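Local coordinates for protein porin (Acinetobacter baumannii AB307-0294, PDB 5DL7) that probably acts as a porin, a calcium-binding beta-barrel channel that lets small molecules pass across the bacterial outer membrane, at residues Y31-K37 against H404-R410; R47-Q51 against G92-V96; M308-Y312 against R389-Y393. All blocks are in the same frame, centred on the assembly; numbering follows the deposited sequence.

Interaction 1 (Y31-K37 against H404-R410). With CA (calcium ion), chain D.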
loop_
_atom_site.group_PDB
_atom_site.type_symbol
_atom_site.label_atom_id
_atom_site.label_comp_id
_atom_site.label_asym_id
_atom_site.label_seq_id
_atom_site.Cartn_x
_atom_site.Cartn_y
_atom_site.Cartn_z
ATOM N N TYR A 31 9.083 10.649 9.850
ATOM C CA TYR A 31 8.241 11.651 10.518
ATOM C C TYR A 31 6.938 11.788 9.742
ATOM O O TYR A 31 6.990 11.863 8.482
ATOM C CB TYR A 31 8.962 13.015 10.421
ATOM C CG TYR A 31 8.163 14.164 10.982
ATOM C CD1 TYR A 31 7.797 14.170 12.343
ATOM C CD2 TYR A 31 7.642 15.165 10.167
ATOM C CE1 TYR A 31 7.053 15.220 12.881
ATOM C CE2 TYR A 31 6.860 16.205 10.698
ATOM C CZ TYR A 31 6.605 16.216 12.071
ATOM O OH TYR A 31 5.851 17.222 12.599
ATOM N N PHE A 32 5.830 11.778 10.451
ATOM C CA PHE A 32 4.484 11.792 9.828
ATOM C C PHE A 32 3.698 12.881 10.537
ATOM O O PHE A 32 3.662 12.910 11.743
ATOM C CB PHE A 32 3.789 10.452 10.071
ATOM C CG PHE A 32 2.381 10.342 9.501
ATOM C CD1 PHE A 32 1.295 10.926 10.167
ATOM C CD2 PHE A 32 2.140 9.634 8.317
ATOM C CE1 PHE A 32 0.020 10.851 9.665
ATOM C CE2 PHE A 32 0.836 9.535 7.802
ATOM C CZ PHE A 32 -0.208 10.172 8.469
ATOM N N ASP A 33 3.185 13.807 9.745
ATOM C CA ASP A 33 2.346 14.899 10.360
ATOM C C ASP A 33 1.169 15.095 9.441
ATOM O O ASP A 33 1.325 15.773 8.402
ATOM C CB ASP A 33 3.184 16.150 10.359
ATOM C CG ASP A 33 2.359 17.446 10.873
ATOM O OD1 ASP A 33 1.511 17.211 11.790
ATOM O OD2 ASP A 33 2.601 18.608 10.316
ATOM N N ARG A 34 -0.032 14.732 9.857
ATOM C CA ARG A 34 -1.232 15.044 9.088
ATOM C C ARG A 34 -1.943 16.169 9.975
ATOM O O ARG A 34 -2.569 15.915 10.963
ATOM C CB ARG A 34 -2.080 13.832 8.934
ATOM C CG ARG A 34 -3.427 14.050 8.248
ATOM C CD ARG A 34 -4.270 12.856 8.084
ATOM N NE ARG A 34 -3.645 11.948 7.071
ATOM C CZ ARG A 34 -3.820 10.657 6.975
ATOM N NH1 ARG A 34 -4.720 10.011 7.676
ATOM N NH2 ARG A 34 -3.306 9.967 5.932
ATOM N N ASP A 35 -1.752 17.387 9.559
ATOM C CA ASP A 35 -2.205 18.552 10.363
ATOM C C ASP A 35 -3.514 18.930 9.847
ATOM O O ASP A 35 -3.720 19.601 8.802
ATOM C CB ASP A 35 -1.210 19.642 10.231
ATOM C CG ASP A 35 -1.556 20.810 11.155
ATOM O OD1 ASP A 35 -2.725 20.944 11.546
ATOM O OD2 ASP A 35 -0.539 21.530 11.352
ATOM N N TYR A 36 -4.537 18.565 10.634
ATOM C CA TYR A 36 -5.939 18.842 10.299
ATOM C C TYR A 36 -6.208 20.295 10.201
ATOM O O TYR A 36 -5.789 21.081 11.087
ATOM C CB TYR A 36 -6.865 18.239 11.343
ATOM C CG TYR A 36 -6.645 16.847 11.622
ATOM C CD1 TYR A 36 -6.728 15.859 10.648
ATOM C CD2 TYR A 36 -6.325 16.409 12.970
ATOM C CE1 TYR A 36 -6.586 14.483 10.920
ATOM C CE2 TYR A 36 -6.151 15.098 13.262
ATOM C CZ TYR A 36 -6.255 14.093 12.211
ATOM O OH TYR A 36 -6.092 12.815 12.601
ATOM N N LYS A 37 -6.935 20.735 9.172
ATOM C CA LYS A 37 -7.306 22.148 9.015
ATOM C C LYS A 37 -8.285 22.655 10.082
ATOM O O LYS A 37 -8.118 23.822 10.497
ATOM C CB LYS A 37 -7.776 22.484 7.624
ATOM C CG LYS A 37 -6.570 22.211 6.700
ATOM C CD LYS A 37 -6.342 23.043 5.419
ATOM C CE LYS A 37 -7.067 22.523 4.187
ATOM N NZ LYS A 37 -7.402 23.826 3.422
ATOM N N HIS A 404 -10.152 13.907 6.915
ATOM C CA HIS A 404 -10.439 15.291 7.230
ATOM C C HIS A 404 -9.468 16.210 6.426
ATOM O O HIS A 404 -8.358 15.763 6.169
ATOM C CB HIS A 404 -10.127 15.498 8.713
ATOM C CG HIS A 404 -10.978 14.632 9.587
ATOM N ND1 HIS A 404 -12.106 15.118 10.161
ATOM C CD2 HIS A 404 -10.821 13.380 10.059
ATOM C CE1 HIS A 404 -12.712 14.152 10.829
ATOM N NE2 HIS A 404 -11.991 13.058 10.700
ATOM N N SER A 405 -9.897 17.351 6.033
ATOM C CA SER A 405 -9.025 18.389 5.375
ATOM C C SER A 405 -7.768 18.490 6.212
ATOM O O SER A 405 -7.870 18.608 7.471
ATOM C CB SER A 405 -9.768 19.765 5.252
ATOM O OG SER A 405 -10.934 19.588 4.472
ATOM N N ALA A 406 -6.601 18.495 5.558
ATOM C CA ALA A 406 -5.349 18.448 6.260
ATOM C C ALA A 406 -4.246 18.914 5.360
ATOM O O ALA A 406 -4.296 18.762 4.120
ATOM C CB ALA A 406 -5.083 17.043 6.787
ATOM N N ASN A 407 -3.175 19.349 5.950
ATOM C CA ASN A 407 -1.909 19.503 5.266
ATOM C C ASN A 407 -0.956 18.448 5.882
ATOM O O ASN A 407 -0.673 18.432 7.108
ATOM C CB ASN A 407 -1.329 20.870 5.535
ATOM C CG ASN A 407 -2.123 21.974 4.870
ATOM O OD1 ASN A 407 -2.619 21.857 3.812
ATOM N ND2 ASN A 407 -2.170 23.052 5.491
ATOM N N GLU A 408 -0.574 17.489 5.012
ATOM C CA GLU A 408 0.082 16.257 5.477
ATOM C C GLU A 408 1.540 16.309 4.976
ATOM O O GLU A 408 1.769 16.655 3.771
ATOM C CB GLU A 408 -0.642 15.047 4.971
ATOM C CG GLU A 408 -0.003 13.732 5.308
ATOM C CD GLU A 408 -0.842 12.467 5.000
ATOM O OE1 GLU A 408 -2.073 12.607 4.923
ATOM O OE2 GLU A 408 -0.206 11.394 4.928
ATOM N N THR A 409 2.504 15.996 5.836
ATOM C CA THR A 409 3.890 15.951 5.481
ATOM C C THR A 409 4.415 14.531 5.928
ATOM O O THR A 409 4.017 14.025 6.961
ATOM C CB THR A 409 4.666 16.971 6.368
ATOM O OG1 THR A 409 4.220 18.272 6.009
ATOM C CG2 THR A 409 6.093 16.813 6.096
ATOM N N ARG A 410 5.150 13.856 5.079
ATOM C CA ARG A 410 5.861 12.633 5.474
ATOM C C ARG A 410 7.326 12.863 5.063
ATOM O O ARG A 410 7.633 13.238 3.962
ATOM C CB ARG A 410 5.372 11.357 4.723
ATOM C CG ARG A 410 3.919 11.050 4.971
ATOM C CD ARG A 410 3.424 9.776 4.185
ATOM N NE ARG A 410 1.969 9.703 4.326
ATOM C CZ ARG A 410 1.247 8.713 3.826
ATOM N NH1 ARG A 410 1.828 7.711 3.230
ATOM N NH2 ARG A 410 -0.031 8.825 3.804
HETATM CA CA CA D . -4.344 21.539 12.932
HETATM O O HOH W 1 2.017 18.863 7.717
HETATM O O HOH W 2 -3.999 23.396 11.655
#
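R34 and E408 meet side by side, both pointing into the barrel, and the salt bridge between them joins two strands far apart in sequence by charge as well as backbone. E408 reaches out extended with CG anti to its backbone N, while R34 bends at chi3 (-70°), which brings NE to the carboxylate. R34 NE lies 2.7 Å from E408 OE1, 58° out of the carboxylate plane, while the oxygen stays almost within the guanidinium plane; NH2 adds a weak bond. The other oxygen, OE2, is held side-on by R410, whose NE and NH2 each approach it to 2.8 Å. Two flanking arginines probably stabilise the negative charge of E408. F32 closes this dense cluster: its CE2 comes within 3.6 Å of E408 OE2, and CZ lies over one face of the R34 guanidinium. The axes of 31-36 and 406-410 run antiparallel at 172°, with hydrogen-bonded pairs at D33–T409 and D35–N407. Here the first strand, 22-36, closes the barrel against the last, 406-418. The other face, with D33, D35, N407 and T409, is looser and wetter. A water links the strands there, 2.7 Å from D33 OD2, 2.8 Å from T409 OG1 and donating to N407 O, while D33 OD1 turns to R47 in a salt bridge and N407 bonds to H392. Beyond the paired strands, exposed K37 drapes its bent chain over S405. Near the end of strand 22-36, on the D35 face, D35 OD1 binds a calcium ion at 2.2 Å with the carbonyl oxygens of Y36 and T44, D39 OD1 and a water.

Interaction 2 (R47-Q51 against G92-V96). With C8E ((hydroxyethyloxy)tri(ethyloxy)octane), chain K.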
loop_
_atom_site.group_PDB
_atom_site.type_symbol
_atom_site.label_atom_id
_atom_site.label_comp_id
_atom_site.label_asym_id
_atom_site.label_seq_id
_atom_site.Cartn_x
_atom_site.Cartn_y
_atom_site.Cartn_z
ATOM N N ARG A 47 0.261 12.655 14.374
ATOM C CA ARG A 47 1.695 12.973 14.247
ATOM C C ARG A 47 2.495 11.956 15.024
ATOM O O ARG A 47 2.057 11.540 16.084
ATOM C CB ARG A 47 2.034 14.328 14.861
ATOM C CG ARG A 47 3.401 14.930 14.645
ATOM C CD ARG A 47 3.529 16.360 15.237
ATOM N NE ARG A 47 2.706 17.230 14.470
ATOM C CZ ARG A 47 2.477 18.565 14.703
ATOM N NH1 ARG A 47 2.933 19.105 15.790
ATOM N NH2 ARG A 47 1.691 19.260 13.933
ATOM N N ASP A 48 3.654 11.598 14.467
ATOM C CA ASP A 48 4.629 10.781 15.242
ATOM C C ASP A 48 5.981 10.916 14.522
ATOM O O ASP A 48 6.101 11.317 13.376
ATOM C CB ASP A 48 4.271 9.280 15.305
ATOM C CG ASP A 48 3.294 8.882 16.330
ATOM O OD1 ASP A 48 3.490 9.070 17.550
ATOM O OD2 ASP A 48 2.147 8.299 15.921
ATOM N N TRP A 49 7.033 10.599 15.295
ATOM C CA TRP A 49 8.354 10.598 14.756
ATOM C C TRP A 49 9.012 9.310 15.322
ATOM O O TRP A 49 9.080 9.091 16.549
ATOM C CB TRP A 49 9.135 11.772 15.163
ATOM C CG TRP A 49 10.474 11.903 14.503
ATOM C CD1 TRP A 49 10.930 11.288 13.338
ATOM C CD2 TRP A 49 11.594 12.634 15.019
ATOM N NE1 TRP A 49 12.213 11.641 13.087
ATOM C CE2 TRP A 49 12.674 12.402 14.132
ATOM C CE3 TRP A 49 11.809 13.393 16.192
ATOM C CZ2 TRP A 49 13.931 13.006 14.302
ATOM C CZ3 TRP A 49 13.053 13.885 16.444
ATOM C CH2 TRP A 49 14.128 13.689 15.513
ATOM N N ALA A 50 9.386 8.413 14.394
ATOM C CA ALA A 50 9.867 7.102 14.788
ATOM C C ALA A 50 11.027 6.615 13.986
ATOM O O ALA A 50 11.323 7.064 12.893
ATOM C CB ALA A 50 8.747 6.023 14.639
ATOM N N GLN A 51 11.797 5.693 14.623
ATOM C CA GLN A 51 12.907 5.048 13.925
ATOM C C GLN A 51 12.809 3.565 13.982
ATOM O O GLN A 51 12.402 3.002 15.027
ATOM C CB GLN A 51 14.224 5.486 14.698
ATOM C CG GLN A 51 15.453 4.863 14.103
ATOM C CD GLN A 51 16.341 5.986 13.832
ATOM O OE1 GLN A 51 16.666 6.805 14.762
ATOM N NE2 GLN A 51 16.613 6.157 12.585
ATOM N N GLY A 92 -0.082 5.732 12.971
ATOM C CA GLY A 92 0.264 4.448 12.493
ATOM C C GLY A 92 1.742 3.989 12.504
ATOM O O GLY A 92 2.077 2.904 12.105
ATOM N N LEU A 93 2.635 4.880 12.892
ATOM C CA LEU A 93 4.013 4.565 12.979
ATOM C C LEU A 93 4.318 3.753 14.263
ATOM O O LEU A 93 5.353 3.193 14.399
ATOM C CB LEU A 93 4.919 5.854 13.032
ATOM C CG LEU A 93 4.922 6.694 11.735
ATOM C CD1 LEU A 93 5.922 7.801 11.862
ATOM C CD2 LEU A 93 5.294 5.838 10.518
ATOM N N LEU A 94 3.500 3.999 15.310
ATOM C CA LEU A 94 3.786 3.425 16.653
ATOM C C LEU A 94 2.414 2.871 17.237
ATOM O O LEU A 94 1.310 3.458 16.935
ATOM C CB LEU A 94 4.243 4.503 17.599
ATOM C CG LEU A 94 5.643 5.114 17.293
ATOM C CD1 LEU A 94 5.809 6.427 18.038
ATOM C CD2 LEU A 94 6.716 4.132 17.705
ATOM N N PRO A 95 2.510 1.831 18.035
ATOM C CA PRO A 95 1.295 1.368 18.796
ATOM C C PRO A 95 0.798 2.455 19.702
ATOM O O PRO A 95 1.580 3.252 20.333
ATOM C CB PRO A 95 1.749 0.121 19.500
ATOM C CG PRO A 95 3.121 -0.226 18.890
ATOM C CD PRO A 95 3.701 1.110 18.504
ATOM N N VAL A 96 -0.543 2.607 19.679
ATOM C CA VAL A 96 -1.139 3.652 20.559
ATOM C C VAL A 96 -2.145 2.974 21.512
ATOM O O VAL A 96 -2.965 2.198 21.031
ATOM C CB VAL A 96 -1.878 4.690 19.688
ATOM C CG1 VAL A 96 -2.594 5.669 20.513
ATOM C CG2 VAL A 96 -0.821 5.540 18.879
HETATM O O12 C8E K . 8.904 16.786 16.107
HETATM C C13 C8E K . 10.214 16.535 15.655
HETATM C C14 C8E K . 10.197 16.204 14.171
HETATM O O15 C8E K . 11.517 16.181 13.619
HETATM C C16 C8E K . 11.578 16.124 12.172
HETATM C C17 C8E K . 12.701 15.158 11.903
HETATM O O18 C8E K . 13.048 14.996 10.529
HETATM C C19 C8E K . 13.388 13.628 10.240
HETATM C C20 C8E K . 13.421 13.288 8.754
HETATM O O21 C8E K . 12.945 11.904 8.512
HETATM O O HOH W 3 1.051 5.939 15.771
#
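The carboxylate of D48 meets L94 with one oxygen, OD1 touching L94 CD1 at 3.5 Å. The other flat group, the W49 indole, points away from the loop; one of its faces carries a detergent chain, whose O15 stands 3.7 Å above the ring plane toward the rim, and NE1 bonds to N29. D48 has CG anti to its carbonyl carbon (chi1 -83°), which brings OD1 to the leucine methyl; the same oxygen is salt-bridged to R102, a residue of a calcium site. The other oxygen, OD2, is hydrogen-bonded to S91 OG and to a water at 2.6 Å. That water also donates to L94 O at 2.8 Å and accepts from G92 N at 3.0 Å, so it ties the acid to the loop backbone. An apolar patch completes the contact: A50 CB rests against L93 CB (4.2 Å) and L94 CD2 (4.1 Å), and L93 CD1 reaches along to D48 CB. Both leucines meet A50 CB from the loop side. A loop folded into the barrel, as in other porins, packs here on the inner wall: the loop after strand 66-79 leans on strand 46-58, with L93 also packing on F30 and F32 of strand 22-36 and L94 on Y106 of strand 105-117.

Interaction 3 (M308-Y312 against R389-Y393)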
loop_
_atom_site.group_PDB
_atom_site.type_symbol
_atom_site.label_atom_id
_atom_site.label_comp_id
_atom_site.label_asym_id
_atom_site.label_seq_id
_atom_site.Cartn_x
_atom_site.Cartn_y
_atom_site.Cartn_z
ATOM N N MET A 308 -2.144 10.239 -0.491
ATOM C CA MET A 308 -1.690 10.298 0.872
ATOM C C MET A 308 -2.865 10.386 1.860
ATOM O O MET A 308 -2.834 9.726 2.935
ATOM C CB MET A 308 -0.686 11.379 1.098
ATOM C CG MET A 308 0.590 11.043 0.327
ATOM S SD MET A 308 1.651 12.598 0.247
ATOM C CE MET A 308 1.949 12.966 1.946
ATOM N N SER A 309 -3.855 11.227 1.552
ATOM C CA SER A 309 -4.706 11.777 2.620
ATOM C C SER A 309 -6.167 11.217 2.526
ATOM O O SER A 309 -6.970 11.654 3.358
ATOM C CB SER A 309 -4.768 13.302 2.591
ATOM O OG SER A 309 -3.437 13.795 2.725
ATOM N N SER A 310 -6.474 10.379 1.530
ATOM C CA SER A 310 -7.779 9.737 1.396
ATOM C C SER A 310 -7.600 8.544 0.497
ATOM O O SER A 310 -6.677 8.513 -0.331
ATOM C CB SER A 310 -8.794 10.692 0.702
ATOM O OG SER A 310 -10.081 10.088 0.352
ATOM N N ASP A 311 -8.572 7.643 0.512
ATOM C CA ASP A 311 -8.612 6.514 -0.388
ATOM C C ASP A 311 -9.263 6.767 -1.724
ATOM O O ASP A 311 -9.073 5.896 -2.622
ATOM C CB ASP A 311 -9.078 5.259 0.295
ATOM C CG ASP A 311 -10.463 5.149 0.538
ATOM O OD1 ASP A 311 -11.355 5.950 0.093
ATOM O OD2 ASP A 311 -10.870 3.998 0.748
ATOM N N TYR A 312 -10.016 7.844 -1.874
ATOM C CA TYR A 312 -10.687 8.197 -3.174
ATOM C C TYR A 312 -11.536 7.071 -3.720
ATOM O O TYR A 312 -11.856 7.069 -4.898
ATOM C CB TYR A 312 -9.666 8.730 -4.199
ATOM C CG TYR A 312 -9.221 10.127 -3.949
ATOM C CD1 TYR A 312 -8.174 10.356 -3.154
ATOM C CD2 TYR A 312 -9.763 11.153 -4.596
ATOM C CE1 TYR A 312 -7.745 11.667 -2.841
ATOM C CE2 TYR A 312 -9.382 12.455 -4.372
ATOM C CZ TYR A 312 -8.367 12.714 -3.510
ATOM O OH TYR A 312 -7.965 14.006 -3.181
ATOM N N ARG A 389 7.459 14.229 1.202
ATOM C CA ARG A 389 6.154 14.225 0.602
ATOM C C ARG A 389 5.280 15.207 1.343
ATOM O O ARG A 389 5.215 15.243 2.585
ATOM C CB ARG A 389 5.548 12.861 0.623
ATOM C CG ARG A 389 6.108 11.912 -0.443
ATOM C CD ARG A 389 5.564 10.455 -0.264
ATOM N NE ARG A 389 6.165 9.889 0.924
ATOM C CZ ARG A 389 5.773 8.712 1.454
ATOM N NH1 ARG A 389 4.771 8.036 0.821
ATOM N NH2 ARG A 389 6.397 8.166 2.507
ATOM N N PHE A 390 4.481 15.929 0.541
ATOM C CA PHE A 390 3.500 16.922 1.057
ATOM C C PHE A 390 2.167 16.783 0.320
ATOM O O PHE A 390 2.154 16.697 -0.897
ATOM C CB PHE A 390 4.012 18.306 0.836
ATOM C CG PHE A 390 5.334 18.588 1.384
ATOM C CD1 PHE A 390 5.459 19.021 2.788
ATOM C CD2 PHE A 390 6.519 18.456 0.594
ATOM C CE1 PHE A 390 6.836 19.196 3.279
ATOM C CE2 PHE A 390 7.833 18.681 1.123
ATOM C CZ PHE A 390 7.943 19.084 2.440
ATOM N N SER A 391 1.080 16.849 1.038
ATOM C CA SER A 391 -0.253 16.750 0.483
ATOM C C SER A 391 -1.077 17.941 1.092
ATOM O O SER A 391 -1.187 18.034 2.285
ATOM C CB SER A 391 -0.866 15.471 0.809
ATOM O OG SER A 391 -2.286 15.448 0.687
ATOM N N HIS A 392 -1.708 18.707 0.235
ATOM C CA HIS A 392 -2.726 19.650 0.687
ATOM C C HIS A 392 -4.043 18.960 0.220
ATOM O O HIS A 392 -4.359 18.918 -0.975
ATOM C CB HIS A 392 -2.590 21.029 -0.087
ATOM C CG HIS A 392 -3.755 22.018 0.187
ATOM N ND1 HIS A 392 -4.296 22.223 1.423
ATOM C CD2 HIS A 392 -4.539 22.766 -0.667
ATOM C CE1 HIS A 392 -5.275 23.137 1.365
ATOM N NE2 HIS A 392 -5.465 23.442 0.094
ATOM N N TYR A 393 -4.808 18.594 1.206
ATOM C CA TYR A 393 -6.031 17.816 1.040
ATOM C C TYR A 393 -7.224 18.560 1.601
ATOM O O TYR A 393 -7.216 19.083 2.740
ATOM C CB TYR A 393 -5.858 16.442 1.750
ATOM C CG TYR A 393 -7.147 15.647 1.711
ATOM C CD1 TYR A 393 -7.628 15.066 0.568
ATOM C CD2 TYR A 393 -7.855 15.499 2.929
ATOM C CE1 TYR A 393 -8.861 14.370 0.597
ATOM C CE2 TYR A 393 -9.088 14.829 2.932
ATOM C CZ TYR A 393 -9.525 14.235 1.788
ATOM O OH TYR A 393 -10.824 13.567 1.786
HETATM O O HOH W 4 -3.580 13.383 -0.721
#
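S391 holds OG opposite its backbone N (chi1 161°), and S309, at chi1 -59°, sets its own OG beside its backbone N, so that the two hydroxyls come to 2.9 Å. This is the pattern of a porin loop folded against the inner wall of its barrel: 308-312 belongs to the loop after strand 278-288, and strand 384-395 turns R389, S391 and Y393 toward it. The strongest partner of the S309 hydroxyl is E408 OE1 on the next strand. A water accepts from S309 N at 3.1 Å and lies 2.8 Å from S391 OG. Next along the strand, the Y393 ring has S309 O over one face, 3.8 Å above its plane and toward the rim, while Y312 OH, hydrogen-bonded to S367 OG, sits at its edge. Packing is close at its root, where S309 CB and Y393 CB are 3.4 Å apart. The loop holds its shape through an ST turn, in which S310 OG accepts from Y312 N. S310 OG and Y393 OH share a further partner in E365. At the other end M308 crosses R389 obliquely; bent at chi3 (60°), it brings its methyl CE to 3.8 Å from R389 CB.

How the interactions relate
Interaction 1 closes the barrel wall, and interactions 2 and 3 press loops onto the inside of the strands that flank it. Both loop contacts are buried, whereas the seam is only partly so, with a salt-bridge network on the inner face, and water, calcium and a second salt bridge on the outer. Chemistry follows place: backbone pairing and charge dominate 31-37 with 404-410, leucines and a water-linked acid dominate 47-51 with 92-96, and serine hydroxyls, a tyrosine ring and a methionine dominate 308-312 with 389-393. The seam touches both neighbours, through D33 to R47 on one flank and through E408 to S309 and S391 on the other, while interactions 2 and 3 do not touch each other.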